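Local coordinates for protein glycosyl hydrolase (Bacteroides ovatus, PDB 3QC2) that is named a glycosyl hydrolase and probably adopts the five-bladed beta-propeller fold of its clan, at residues A[12-17]-A[298-303]; A[26-31]-A[95-100]; A[277-282]-A[319-324]. One frame throughout, in Å; residues are numbered along the deposited sequence.

Contact 1: A[12-17]-A[298-303]; sequences PDWAFG and FITRLD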
ATOM      1  N   PRO A  12      10.447 -19.454   2.778  1.00 30.72           N
ATOM      2  CA  PRO A  12      10.087 -20.580   1.934  1.00 30.94           C
ATOM      3  C   PRO A  12      10.326 -20.194   0.452  1.00 30.90           C
ATOM      4  O   PRO A  12      10.368 -18.984   0.126  1.00 30.04           O
ATOM      5  CB  PRO A  12       8.603 -20.780   2.228  1.00 30.49           C
ATOM      6  CG  PRO A  12       8.121 -19.462   2.663  1.00 29.95           C
ATOM      7  CD  PRO A  12       9.261 -18.811   3.377  1.00 29.95           C
ATOM      8  N   ASP A  13      10.465 -21.199  -0.426  1.00 31.36           N
ATOM      9  CA  ASP A  13      10.784 -20.951  -1.859  1.00 31.53           C
ATOM     10  C   ASP A  13       9.727 -20.170  -2.669  1.00 30.19           C
ATOM     11  O   ASP A  13      10.011 -19.741  -3.784  1.00 30.46           O
ATOM     12  CB  ASP A  13      11.156 -22.271  -2.586  1.00 32.99           C
ATOM     13  CG  ASP A  13       9.987 -23.276  -2.657  1.00 35.05           C
ATOM     14  OD1 ASP A  13       8.838 -22.923  -2.268  1.00 36.71           O
ATOM     15  OD2 ASP A  13      10.228 -24.430  -3.104  1.00 38.63           O
ATOM     16  N   TRP A  14       8.529 -19.987  -2.115  1.00 28.75           N
ATOM     17  CA  TRP A  14       7.459 -19.215  -2.817  1.00 27.74           C
ATOM     18  C   TRP A  14       7.475 -17.701  -2.509  1.00 26.44           C
ATOM     19  O   TRP A  14       6.950 -16.904  -3.276  1.00 25.74           O
ATOM     20  CB  TRP A  14       6.071 -19.793  -2.497  1.00 27.50           C
ATOM     21  CG  TRP A  14       5.734 -19.815  -1.030  1.00 26.93           C
ATOM     22  CD1 TRP A  14       5.851 -20.881  -0.174  1.00 27.48           C
ATOM     23  CD2 TRP A  14       5.223 -18.730  -0.249  1.00 25.08           C
ATOM     24  NE1 TRP A  14       5.444 -20.519   1.092  1.00 26.51           N
ATOM     25  CE2 TRP A  14       5.055 -19.204   1.071  1.00 25.49           C
ATOM     26  CE3 TRP A  14       4.884 -17.409  -0.535  1.00 24.01           C
ATOM     27  CZ2 TRP A  14       4.569 -18.400   2.092  1.00 24.85           C
ATOM     28  CZ3 TRP A  14       4.410 -16.614   0.480  1.00 23.93           C
ATOM     29  CH2 TRP A  14       4.255 -17.109   1.779  1.00 23.91           C
ATOM     30  N   ALA A  15       8.078 -17.324  -1.385  1.00 25.95           N
ATOM     31  CA  ALA A  15       8.100 -15.921  -0.938  1.00 25.11           C
ATOM     32  C   ALA A  15       9.161 -15.058  -1.638  1.00 25.14           C
ATOM     33  O   ALA A  15      10.151 -15.561  -2.128  1.00 25.77           O
ATOM     34  CB  ALA A  15       8.306 -15.865   0.593  1.00 24.67           C
ATOM     35  N   PHE A  16       8.907 -13.746  -1.672  1.00 24.62           N
ATOM     36  CA  PHE A  16       9.847 -12.763  -2.213  1.00 24.67           C
ATOM     37  C   PHE A  16      10.776 -12.356  -1.086  1.00 24.38           C
ATOM     38  O   PHE A  16      10.325 -12.163   0.055  1.00 24.27           O
ATOM     39  CB  PHE A  16       9.112 -11.497  -2.706  1.00 24.21           C
ATOM     40  CG  PHE A  16       8.297 -11.702  -3.960  1.00 25.04           C
ATOM     41  CD1 PHE A  16       7.053 -12.324  -3.907  1.00 25.46           C
ATOM     42  CD2 PHE A  16       8.761 -11.248  -5.191  1.00 25.88           C
ATOM     43  CE1 PHE A  16       6.293 -12.507  -5.066  1.00 25.80           C
ATOM     44  CE2 PHE A  16       8.004 -11.424  -6.349  1.00 26.38           C
ATOM     45  CZ  PHE A  16       6.771 -12.053  -6.285  1.00 26.39           C
ATOM     46  N   GLY A  17      12.059 -12.210  -1.385  1.00 24.39           N
ATOM     47  CA  GLY A  17      13.021 -11.766  -0.381  1.00 24.19           C
ATOM     48  C   GLY A  17      14.356 -12.481  -0.432  1.00 24.69           C
ATOM     49  O   GLY A  17      14.484 -13.511  -1.075  1.00 24.94           O
ATOM     50  N   PHE A 298      -6.883 -19.730   0.681  1.00 23.65           N
ATOM     51  CA  PHE A 298      -5.665 -19.515   1.475  1.00 22.63           C
ATOM     52  C   PHE A 298      -4.829 -20.780   1.583  1.00 22.74           C
ATOM     53  O   PHE A 298      -5.361 -21.852   1.818  1.00 23.34           O
ATOM     54  CB  PHE A 298      -6.069 -19.027   2.880  1.00 22.17           C
ATOM     55  CG  PHE A 298      -4.917 -18.882   3.853  1.00 21.34           C
ATOM     56  CD1 PHE A 298      -4.190 -17.705   3.920  1.00 20.55           C
ATOM     57  CD2 PHE A 298      -4.605 -19.915   4.747  1.00 21.55           C
ATOM     58  CE1 PHE A 298      -3.152 -17.566   4.821  1.00 20.50           C
ATOM     59  CE2 PHE A 298      -3.566 -19.784   5.656  1.00 21.01           C
ATOM     60  CZ  PHE A 298      -2.837 -18.620   5.698  1.00 20.83           C
ATOM     61  N   ILE A 299      -3.513 -20.648   1.407  1.00 22.35           N
ATOM     62  CA  ILE A 299      -2.601 -21.787   1.543  1.00 22.69           C
ATOM     63  C   ILE A 299      -1.768 -21.647   2.825  1.00 22.31           C
ATOM     64  O   ILE A 299      -1.788 -22.532   3.678  1.00 22.50           O
ATOM     65  CB  ILE A 299      -1.667 -21.967   0.312  1.00 22.97           C
ATOM     66  CG1 ILE A 299      -2.485 -22.267  -0.939  1.00 23.22           C
ATOM     67  CG2 ILE A 299      -0.689 -23.104   0.551  1.00 23.28           C
ATOM     68  CD1 ILE A 299      -1.628 -22.501  -2.207  1.00 24.12           C
ATOM     69  N   THR A 300      -1.054 -20.530   2.959  1.00 21.59           N
ATOM     70  CA  THR A 300      -0.203 -20.309   4.128  1.00 21.01           C
ATOM     71  C   THR A 300       0.260 -18.881   4.216  1.00 20.38           C
ATOM     72  O   THR A 300       0.015 -18.090   3.312  1.00 20.31           O
ATOM     73  CB  THR A 300       1.055 -21.214   4.056  1.00 21.67           C
ATOM     74  OG1 THR A 300       1.864 -21.048   5.236  1.00 20.34           O
ATOM     75  CG2 THR A 300       1.891 -20.882   2.772  1.00 21.37           C
ATOM     76  N   ARG A 301       0.895 -18.542   5.337  1.00 19.98           N
ATOM     77  CA  ARG A 301       1.531 -17.230   5.524  1.00 19.57           C
ATOM     78  C   ARG A 301       2.819 -17.423   6.306  1.00 19.80           C
ATOM     79  O   ARG A 301       3.023 -18.474   6.926  1.00 20.09           O
ATOM     80  CB  ARG A 301       0.620 -16.219   6.235  1.00 19.19           C
ATOM     81  CG  ARG A 301       0.067 -16.677   7.578  1.00 19.43           C
ATOM     82  CD  ARG A 301      -0.731 -15.565   8.261  1.00 18.89           C
ATOM     83  NE  ARG A 301      -1.845 -16.110   9.036  1.00 19.59           N
ATOM     84  CZ  ARG A 301      -2.744 -15.382   9.704  1.00 19.18           C
ATOM     85  NH1 ARG A 301      -2.651 -14.061   9.761  1.00 19.37           N
ATOM     86  NH2 ARG A 301      -3.729 -15.989  10.336  1.00 19.54           N
ATOM     87  N   LEU A 302       3.691 -16.413   6.264  1.00 19.62           N
ATOM     88  CA  LEU A 302       4.943 -16.462   6.972  1.00 20.07           C
ATOM     89  C   LEU A 302       4.654 -16.310   8.461  1.00 20.14           C
ATOM     90  O   LEU A 302       3.834 -15.486   8.853  1.00 20.12           O
ATOM     91  CB  LEU A 302       5.883 -15.346   6.509  1.00 19.68           C
ATOM     92  CG  LEU A 302       6.271 -15.314   5.033  1.00 20.39           C
ATOM     93  CD1 LEU A 302       7.125 -14.109   4.753  1.00 20.41           C
ATOM     94  CD2 LEU A 302       7.002 -16.605   4.605  1.00 21.01           C
ATOM     95  N   ASP A 303       5.303 -17.126   9.270  1.00 20.55           N
ATOM     96  CA  ASP A 303       5.151 -17.073  10.723  1.00 21.00           C
ATOM     97  C   ASP A 303       5.952 -15.928  11.351  1.00 20.80           C
ATOM     98  O   ASP A 303       5.681 -15.530  12.462  1.00 21.16           O
ATOM     99  CB  ASP A 303       5.566 -18.418  11.348  1.00 21.77           C
ATOM    100  CG  ASP A 303       4.605 -19.553  10.986  1.00 23.17           C
ATOM    101  OD1 ASP A 303       3.412 -19.269  10.613  1.00 23.63           O
ATOM    102  OD2 ASP A 303       5.026 -20.722  11.070  1.00 26.00           O
TER

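Contact 2: A[26-31]-A[95-100]; sequences NPVISP and THFQRE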
ATOM      1  N   ASN A  26      18.551   5.654   1.906  1.00 28.32           N
ATOM      2  CA  ASN A  26      17.360   5.915   2.709  1.00 27.52           C
ATOM      3  C   ASN A  26      17.527   6.990   3.775  1.00 27.62           C
ATOM      4  O   ASN A  26      18.598   7.137   4.346  1.00 28.41           O
ATOM      5  CB  ASN A  26      16.864   4.621   3.356  1.00 26.84           C
ATOM      6  CG  ASN A  26      16.210   3.689   2.361  1.00 26.17           C
ATOM      7  OD1 ASN A  26      15.262   4.078   1.666  1.00 25.55           O
ATOM      8  ND2 ASN A  26      16.683   2.439   2.304  1.00 25.10           N
ATOM      9  N   PRO A  27      16.453   7.757   4.042  1.00 27.07           N
ATOM     10  CA  PRO A  27      15.117   7.688   3.393  1.00 26.11           C
ATOM     11  C   PRO A  27      15.148   8.333   2.001  1.00 25.92           C
ATOM     12  O   PRO A  27      15.859   9.334   1.803  1.00 26.59           O
ATOM     13  CB  PRO A  27      14.230   8.492   4.338  1.00 26.17           C
ATOM     14  CG  PRO A  27      15.161   9.481   4.977  1.00 27.15           C
ATOM     15  CD  PRO A  27      16.517   8.828   5.060  1.00 27.60           C
ATOM     16  N   VAL A  28      14.398   7.770   1.049  1.00 24.88           N
ATOM     17  CA  VAL A  28      14.384   8.303  -0.337  1.00 24.85           C
ATOM     18  C   VAL A  28      13.534   9.584  -0.490  1.00 24.90           C
ATOM     19  O   VAL A  28      13.806  10.424  -1.362  1.00 25.14           O
ATOM     20  CB  VAL A  28      13.917   7.239  -1.361  1.00 24.29           C
ATOM     21  CG1 VAL A  28      14.872   6.063  -1.362  1.00 23.75           C
ATOM     22  CG2 VAL A  28      12.482   6.783  -1.071  1.00 24.11           C
ATOM     23  N   ILE A  29      12.507   9.718   0.345  1.00 24.39           N
ATOM     24  CA  ILE A  29      11.622  10.886   0.317  1.00 24.40           C
ATOM     25  C   ILE A  29      11.293  11.296   1.746  1.00 24.46           C
ATOM     26  O   ILE A  29      10.771  10.500   2.515  1.00 23.94           O
ATOM     27  CB  ILE A  29      10.322  10.594  -0.462  1.00 23.80           C
ATOM     28  CG1 ILE A  29      10.646  10.285  -1.942  1.00 24.18           C
ATOM     29  CG2 ILE A  29       9.379  11.756  -0.376  1.00 24.10           C
ATOM     30  CD1 ILE A  29       9.450   9.860  -2.763  1.00 24.22           C
ATOM     31  N   SER A  30      11.616  12.548   2.087  1.00 25.05           N
ATOM     32  CA  SER A  30      11.355  13.102   3.402  1.00 25.41           C
ATOM     33  C   SER A  30      10.556  14.392   3.276  1.00 26.01           C
ATOM     34  O   SER A  30      10.484  14.982   2.179  1.00 26.08           O
ATOM     35  CB  SER A  30      12.672  13.383   4.124  1.00 25.98           C
ATOM     36  OG  SER A  30      13.395  12.199   4.313  1.00 26.02           O
ATOM     37  N   PRO A  31       9.944  14.849   4.396  1.00 26.41           N
ATOM     38  CA  PRO A  31       9.178  16.102   4.360  1.00 27.04           C
ATOM     39  C   PRO A  31      10.023  17.336   3.963  1.00 28.11           C
ATOM     40  O   PRO A  31      11.207  17.424   4.323  1.00 28.57           O
ATOM     41  CB  PRO A  31       8.677  16.251   5.804  1.00 27.38           C
ATOM     42  CG  PRO A  31       8.719  14.891   6.379  1.00 26.68           C
ATOM     43  CD  PRO A  31       9.817  14.159   5.697  1.00 26.23           C
ATOM     44  N   THR A  95      16.238   4.318  -6.573  1.00 26.44           N
ATOM     45  CA  THR A  95      16.765   4.769  -5.275  1.00 26.48           C
ATOM     46  C   THR A  95      16.878   6.307  -5.120  1.00 26.85           C
ATOM     47  O   THR A  95      16.887   6.810  -4.002  1.00 26.76           O
ATOM     48  CB  THR A  95      18.144   4.148  -5.016  1.00 26.92           C
ATOM     49  OG1 THR A  95      19.037   4.492  -6.087  1.00 28.10           O
ATOM     50  CG2 THR A  95      18.031   2.630  -4.921  1.00 26.15           C
ATOM     51  N   HIS A  96      16.984   7.028  -6.236  1.00 27.19           N
ATOM     52  CA  HIS A  96      17.066   8.486  -6.218  1.00 27.87           C
ATOM     53  C   HIS A  96      15.872   9.047  -6.983  1.00 27.69           C
ATOM     54  O   HIS A  96      15.694   8.758  -8.180  1.00 27.75           O
ATOM     55  CB  HIS A  96      18.368   8.954  -6.836  1.00 28.75           C
ATOM     56  CG  HIS A  96      19.580   8.391  -6.169  1.00 29.44           C
ATOM     57  ND1 HIS A  96      20.265   7.308  -6.667  1.00 29.92           N
ATOM     58  CD2 HIS A  96      20.212   8.743  -5.027  1.00 30.26           C
ATOM     59  CE1 HIS A  96      21.279   7.029  -5.870  1.00 31.28           C
ATOM     60  NE2 HIS A  96      21.270   7.886  -4.868  1.00 30.92           N
ATOM     61  N   PHE A  97      15.062   9.856  -6.297  1.00 27.31           N
ATOM     62  CA  PHE A  97      13.836  10.402  -6.880  1.00 27.01           C
ATOM     63  C   PHE A  97      13.855  11.898  -7.136  1.00 27.55           C
ATOM     64  O   PHE A  97      14.524  12.663  -6.427  1.00 27.77           O
ATOM     65  CB  PHE A  97      12.644  10.029  -5.995  1.00 26.29           C
ATOM     66  CG  PHE A  97      12.280   8.596  -6.083  1.00 25.44           C
ATOM     67  CD1 PHE A  97      13.022   7.628  -5.395  1.00 25.37           C
ATOM     68  CD2 PHE A  97      11.221   8.188  -6.876  1.00 24.96           C
ATOM     69  CE1 PHE A  97      12.697   6.286  -5.488  1.00 24.70           C
ATOM     70  CE2 PHE A  97      10.887   6.850  -6.977  1.00 25.13           C
ATOM     71  CZ  PHE A  97      11.626   5.891  -6.275  1.00 24.79           C
ATOM     72  N   GLN A  98      13.100  12.290  -8.174  1.00 27.78           N
ATOM     73  CA  GLN A  98      12.956  13.673  -8.615  1.00 28.30           C
ATOM     74  C   GLN A  98      11.482  14.069  -8.409  1.00 28.28           C
ATOM     75  O   GLN A  98      10.598  13.657  -9.166  1.00 27.95           O
ATOM     76  CB  GLN A  98      13.357  13.784 -10.076  1.00 28.70           C
ATOM     77  CG  GLN A  98      14.788  13.269 -10.352  1.00 28.75           C
ATOM     78  CD  GLN A  98      15.185  13.337 -11.809  1.00 28.37           C
ATOM     79  OE1 GLN A  98      15.221  14.407 -12.409  1.00 27.94           O
ATOM     80  NE2 GLN A  98      15.532  12.187 -12.379  1.00 28.43           N
ATOM     81  N   ARG A  99      11.239  14.876  -7.393  1.00 28.62           N
ATOM     82  CA  ARG A  99       9.874  15.239  -6.984  1.00 28.59           C
ATOM     83  C   ARG A  99       9.350  16.508  -7.587  1.00 29.51           C
ATOM     84  O   ARG A  99      10.108  17.426  -7.877  1.00 30.23           O
ATOM     85  CB  ARG A  99       9.860  15.398  -5.462  1.00 28.55           C
ATOM     86  CG  ARG A  99      10.312  14.149  -4.716  1.00 27.53           C
ATOM     87  CD  ARG A  99      10.799  14.460  -3.312  1.00 28.05           C
ATOM     88  NE  ARG A  99       9.772  15.044  -2.443  1.00 28.50           N
ATOM     89  CZ  ARG A  99       9.926  15.259  -1.128  1.00 28.37           C
ATOM     90  NH1 ARG A  99      11.069  14.933  -0.521  1.00 28.50           N
ATOM     91  NH2 ARG A  99       8.937  15.788  -0.419  1.00 27.99           N
ATOM     92  N   GLU A 100       8.035  16.562  -7.780  1.00 29.75           N
ATOM     93  CA  GLU A 100       7.379  17.791  -8.234  1.00 30.93           C
ATOM     94  C   GLU A 100       7.104  18.575  -6.975  1.00 30.75           C
ATOM     95  O   GLU A 100       6.935  17.992  -5.900  1.00 30.49           O
ATOM     96  CB  GLU A 100       6.078  17.510  -8.985  1.00 31.11           C
ATOM     97  CG  GLU A 100       6.239  16.725 -10.298  1.00 33.12           C
ATOM     98  CD  GLU A 100       7.015  17.488 -11.400  1.00 37.11           C
ATOM     99  OE1 GLU A 100       7.230  18.731 -11.269  1.00 40.12           O
ATOM    100  OE2 GLU A 100       7.392  16.832 -12.413  1.00 39.28           O
TER

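Contact 3: A[277-282]-A[319-324]; sequences RYTANV and YVDGTV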
ATOM      1  N   ARG A 277       7.998 -10.525  21.283  1.00 26.32           N
ATOM      2  CA  ARG A 277       9.285 -10.541  20.618  1.00 26.50           C
ATOM      3  C   ARG A 277       9.412  -9.291  19.739  1.00 25.89           C
ATOM      4  O   ARG A 277      10.505  -8.772  19.549  1.00 25.64           O
ATOM      5  CB  ARG A 277       9.438 -11.810  19.788  1.00 26.54           C
ATOM      6  CG  ARG A 277       9.573 -13.032  20.626  1.00 28.35           C
ATOM      7  CD  ARG A 277       9.396 -14.330  19.831  1.00 30.06           C
ATOM      8  NE  ARG A 277      10.335 -14.462  18.710  1.00 31.03           N
ATOM      9  CZ  ARG A 277       9.993 -14.475  17.419  1.00 31.20           C
ATOM     10  NH1 ARG A 277       8.715 -14.397  17.042  1.00 30.62           N
ATOM     11  NH2 ARG A 277      10.936 -14.608  16.496  1.00 31.50           N
ATOM     12  N   TYR A 278       8.265  -8.818  19.227  1.00 25.24           N
ATOM     13  CA  TYR A 278       8.193  -7.618  18.408  1.00 25.17           C
ATOM     14  C   TYR A 278       7.526  -6.478  19.166  1.00 25.45           C
ATOM     15  O   TYR A 278       6.827  -6.695  20.148  1.00 25.94           O
ATOM     16  CB  TYR A 278       7.437  -7.905  17.104  1.00 24.35           C
ATOM     17  CG  TYR A 278       8.068  -9.004  16.319  1.00 24.59           C
ATOM     18  CD1 TYR A 278       9.192  -8.762  15.537  1.00 24.94           C
ATOM     19  CD2 TYR A 278       7.574 -10.307  16.377  1.00 25.11           C
ATOM     20  CE1 TYR A 278       9.809  -9.787  14.817  1.00 24.91           C
ATOM     21  CE2 TYR A 278       8.185 -11.344  15.655  1.00 25.40           C
ATOM     22  CZ  TYR A 278       9.304 -11.066  14.877  1.00 25.22           C
ATOM     23  OH  TYR A 278       9.921 -12.069  14.175  1.00 26.35           O
ATOM     24  N   THR A 279       7.754  -5.261  18.690  1.00 25.62           N
ATOM     25  CA  THR A 279       7.194  -4.053  19.299  1.00 26.06           C
ATOM     26  C   THR A 279       5.658  -4.057  19.206  1.00 25.53           C
ATOM     27  O   THR A 279       5.083  -4.486  18.206  1.00 24.44           O
ATOM     28  CB  THR A 279       7.743  -2.779  18.609  1.00 26.26           C
ATOM     29  OG1 THR A 279       9.179  -2.848  18.525  1.00 26.82           O
ATOM     30  CG2 THR A 279       7.319  -1.513  19.369  1.00 26.76           C
ATOM     31  N   ALA A 280       5.018  -3.584  20.262  1.00 26.07           N
ATOM     32  CA  ALA A 280       3.584  -3.545  20.334  1.00 26.22           C
ATOM     33  C   ALA A 280       3.015  -2.389  19.519  1.00 26.21           C
ATOM     34  O   ALA A 280       3.618  -1.323  19.439  1.00 26.48           O
ATOM     35  CB  ALA A 280       3.141  -3.426  21.800  1.00 27.02           C
ATOM     36  N   ASN A 281       1.862  -2.628  18.891  1.00 25.96           N
ATOM     37  CA  ASN A 281       1.137  -1.594  18.143  1.00 26.13           C
ATOM     38  C   ASN A 281       1.891  -0.959  16.975  1.00 25.96           C
ATOM     39  O   ASN A 281       1.705   0.237  16.675  1.00 26.34           O
ATOM     40  CB  ASN A 281       0.659  -0.488  19.113  1.00 26.94           C
ATOM     41  CG  ASN A 281      -0.234  -1.020  20.198  1.00 27.62           C
ATOM     42  OD1 ASN A 281      -1.107  -1.861  19.943  1.00 28.22           O
ATOM     43  ND2 ASN A 281      -0.043  -0.529  21.415  1.00 28.14           N
ATOM     44  N   VAL A 282       2.732  -1.743  16.315  1.00 25.62           N
ATOM     45  CA  VAL A 282       3.464  -1.259  15.135  1.00 25.17           C
ATOM     46  C   VAL A 282       3.445  -2.321  14.057  1.00 24.26           C
ATOM     47  O   VAL A 282       3.077  -3.479  14.314  1.00 24.12           O
ATOM     48  CB  VAL A 282       4.876  -0.853  15.471  1.00 25.54           C
ATOM     49  CG1 VAL A 282       4.854   0.402  16.366  1.00 26.72           C
ATOM     50  CG2 VAL A 282       5.584  -1.972  16.125  1.00 25.68           C
ATOM     51  N   TYR A 319       7.968   6.877  17.320  1.00 40.46           N
ATOM     52  CA  TYR A 319       8.119   5.417  17.312  1.00 39.63           C
ATOM     53  C   TYR A 319       9.588   5.076  17.554  1.00 39.44           C
ATOM     54  O   TYR A 319      10.376   4.924  16.597  1.00 39.27           O
ATOM     55  CB  TYR A 319       7.654   4.816  15.987  1.00 38.84           C
ATOM     56  CG  TYR A 319       6.230   5.155  15.615  1.00 39.21           C
ATOM     57  CD1 TYR A 319       5.154   4.505  16.225  1.00 39.96           C
ATOM     58  CD2 TYR A 319       5.956   6.114  14.634  1.00 39.49           C
ATOM     59  CE1 TYR A 319       3.839   4.811  15.875  1.00 40.47           C
ATOM     60  CE2 TYR A 319       4.653   6.429  14.277  1.00 39.92           C
ATOM     61  CZ  TYR A 319       3.597   5.780  14.894  1.00 40.56           C
ATOM     62  OH  TYR A 319       2.310   6.092  14.534  1.00 41.06           O
ATOM     63  N   VAL A 320       9.949   4.952  18.836  1.00 39.47           N
ATOM     64  CA  VAL A 320      11.337   4.657  19.262  1.00 39.50           C
ATOM     65  C   VAL A 320      11.927   3.402  18.619  1.00 38.13           C
ATOM     66  O   VAL A 320      13.102   3.391  18.238  1.00 38.03           O
ATOM     67  CB  VAL A 320      11.431   4.534  20.815  1.00 40.35           C
ATOM     68  CG1 VAL A 320      12.808   3.972  21.247  1.00 41.26           C
ATOM     69  CG2 VAL A 320      11.173   5.874  21.454  1.00 41.55           C
ATOM     70  N   ASP A 321      11.107   2.354  18.506  1.00 36.67           N
ATOM     71  CA  ASP A 321      11.540   1.073  17.909  1.00 35.55           C
ATOM     72  C   ASP A 321      11.106   0.944  16.445  1.00 33.70           C
ATOM     73  O   ASP A 321      11.226  -0.123  15.848  1.00 33.25           O
ATOM     74  CB  ASP A 321      11.011  -0.095  18.742  1.00 35.68           C
ATOM     75  CG  ASP A 321      11.527  -0.065  20.170  1.00 37.42           C
ATOM     76  OD1 ASP A 321      12.744   0.169  20.357  1.00 38.88           O
ATOM     77  OD2 ASP A 321      10.717  -0.281  21.105  1.00 39.11           O
ATOM     78  N   GLY A 322      10.582   2.039  15.888  1.00 32.43           N
ATOM     79  CA  GLY A 322      10.195   2.104  14.495  1.00 30.87           C
ATOM     80  C   GLY A 322       8.969   1.339  14.056  1.00 29.42           C
ATOM     81  O   GLY A 322       8.392   0.547  14.811  1.00 29.00           O
ATOM     82  N   THR A 323       8.574   1.601  12.805  1.00 28.14           N
ATOM     83  CA  THR A 323       7.447   0.938  12.177  1.00 26.97           C
ATOM     84  C   THR A 323       7.581   1.092  10.617  1.00 26.15           C
ATOM     85  O   THR A 323       8.012   2.152  10.127  1.00 26.39           O
ATOM     86  CB  THR A 323       6.094   1.495  12.724  1.00 26.85           C
ATOM     87  OG1 THR A 323       5.008   0.738  12.208  1.00 26.57           O
ATOM     88  CG2 THR A 323       5.910   2.921  12.357  1.00 27.33           C
ATOM     89  N   VAL A 324       7.277   0.019   9.866  1.00 24.87           N
ATOM     90  CA  VAL A 324       7.338   0.055   8.383  1.00 24.15           C
ATOM     91  C   VAL A 324       6.016  -0.420   7.780  1.00 23.33           C
ATOM     92  O   VAL A 324       5.416  -1.360   8.271  1.00 23.56           O
ATOM     93  CB  VAL A 324       8.517  -0.782   7.795  1.00 23.96           C
ATOM     94  CG1 VAL A 324       9.846  -0.172   8.190  1.00 24.41           C
ATOM     95  CG2 VAL A 324       8.429  -2.244   8.221  1.00 23.80           C
TER
HETATM   96  O   HOH W   1       9.848  -2.599  15.721  1.00 32.79           O
HETATM   97  O   HOH W   2      10.483  -3.209  20.711  1.00 38.65           O

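Contact 1: A[12-17]-A[298-303]
A type I beta turn from Pro12 to Ala15, close to the start of the chain, lies against the edge strand 298-301 and the residue that follows it, with Pro12 and Trp14 meeting Leu302 and Thr300. The turn is closed by Ala15 N donating to Pro12 O at 3.2 Å. Across the contact everything is apolar, and most of it converges on one methyl, Leu302 CD2. Pro12 reaches that methyl with the rim of its ring: Pro12 CD sits 3.4 Å from Leu302 CD2, tighter than a usual carbon contact, and Pro12 CG follows at 3.6 Å from Leu302 CD2. Beyond it the same methyl meets the benzene half of the indole, with Trp14 CZ2 at 3.9 Å from Leu302 CD2, while Ala15 CB makes a looser approach. The second touch comes from Thr300. With Thr300 OG1 anti to the backbone N (chi1 -177°), Thr300 CG2 turns to the indole, 3.7 Å from Trp14 CZ2 and obliquely to the ring. Trp14 itself holds CG between its backbone N and carbonyl carbon, the crowded position (chi1 58°); with the ring folded back this way, Pro12 CG rests 3.1 Å above one indole face, near the rim, and Ala15 CB covers part of that face too. The indole is therefore packed by its own turn as well as by the strand.

On the strand side, a beta bulge sets Ile299 and Thr300 together opposite Leu289, and Trp14 also touches Leu289 of strand 283-290 and Val262 of strand 260-268. An N-terminal segment is thus laid over the outer part of the sheet formed by strands 247-257, 260-268, 283-290 and 298-301, an up-and-down antiparallel arrangement typical of a beta-propeller blade.

Contact 2: A[26-31]-A[95-100]
Arg99 and Ser30 supply the polar part of this contact. Both terminal nitrogens of the guanidinium point at one carbonyl oxygen: Arg99 NH1 donates to Ser30 O at 2.8 Å with an N-H...O angle of 149°, and Arg99 NH2 adds a weak, more bent bond of 3.1 Å to Ser30 O. The oxygen lies at the edge of the guanidinium, close to its plane. A bend in the arginine chain at chi3 (62°) swings the group round to face it. Arg99 NH2 has a second partner, a salt bridge to Glu49, and Arg99 NE hydrogen-bonds Tyr69 OH, which together fix the rotation of the group.

Apolar cover comes next. The methyl Ile29 CG2 lies over the centre of the guanidinium, 3.5 Å above the plane, and approaches Arg99 CZ and NH1 about equally. Aliphatic carbon thus covers one face of a charged group whose edge is engaged in hydrogen bonds.

The third kind is plain van der Waals contact at the other end. Val28 CG1 comes to 3.4 Å from the backbone oxygen Thr95 O, and Val28 CB approaches Phe97 CD1 obliquely at 4.2 Å.

Segment 26-31 has strand 346-352 as its backbone partner, Val28 and Ile29 bulging against Val347, and sets Ile29 on Val67 and Tyr69 of strand 64-72. Arg99 lies on strand 98-99, outermost in the sheet with strands 84-91, 64-72 and 52-61, and Phe97, two residues earlier, packs on Ala89 and Val67.

Contact 3: A[277-282]-A[319-324]
Val282 and Thr323 meet side chain to side chain where two loops come together. Thr323 holds OG1 anti to its backbone N (chi1 -174°), which sets Thr323 OG1 3.6 Å from Val282 CB; that oxygen is hydrogen-bonded to Tyr283 N, while Val282 CB makes only van der Waals contact with it. The same rotamer lays Thr323 CG2 over one face of the Tyr319 ring, 3.9 Å above the plane and toward the rim. Val282 CG1 then approaches Tyr319 CD1 obliquely at 4.1 Å.

Farther along, Thr279 with OG1 anti to its carbonyl carbon (chi1 -50°) brings the hydroxyl to 3.3 Å from Asp321 CB. Two waters bridge the same residues: one is 2.9 Å from Thr279 OG1 and donates to Asp321 O at 2.8 Å; the other is 2.6 Å from Thr279 OG1 and gives a weak bond to Asp321 OD2.

Asp321 lies in a type I beta turn from Tyr319 to Gly322. The contact is a loop-to-loop meeting before strands 283-290 and 324-332, consistent with the loops that link strands and blades in a beta-propeller.

Along the chain the order is 12-17, 26-31, 95-100, 277-282, 298-303, 319-324, so contact 2 closes within the span of contact 1, and contacts 1 and 3 interleave. Contacts 1 and 2 are the most distant pair, with centres about 30 Å apart; contact 3 lies about 22 Å from contact 1 and about 23 Å from contact 2, centre to centre, and none touches another. Strand 283-290 links contacts 1 and 3: it pairs with strand 298-301 and follows directly on 277-282. Contact 1 spans most of the chain. Beside contact 2, the pairing of 26-31 with strand 346-352 is consistent with first and last parts meeting in a propeller.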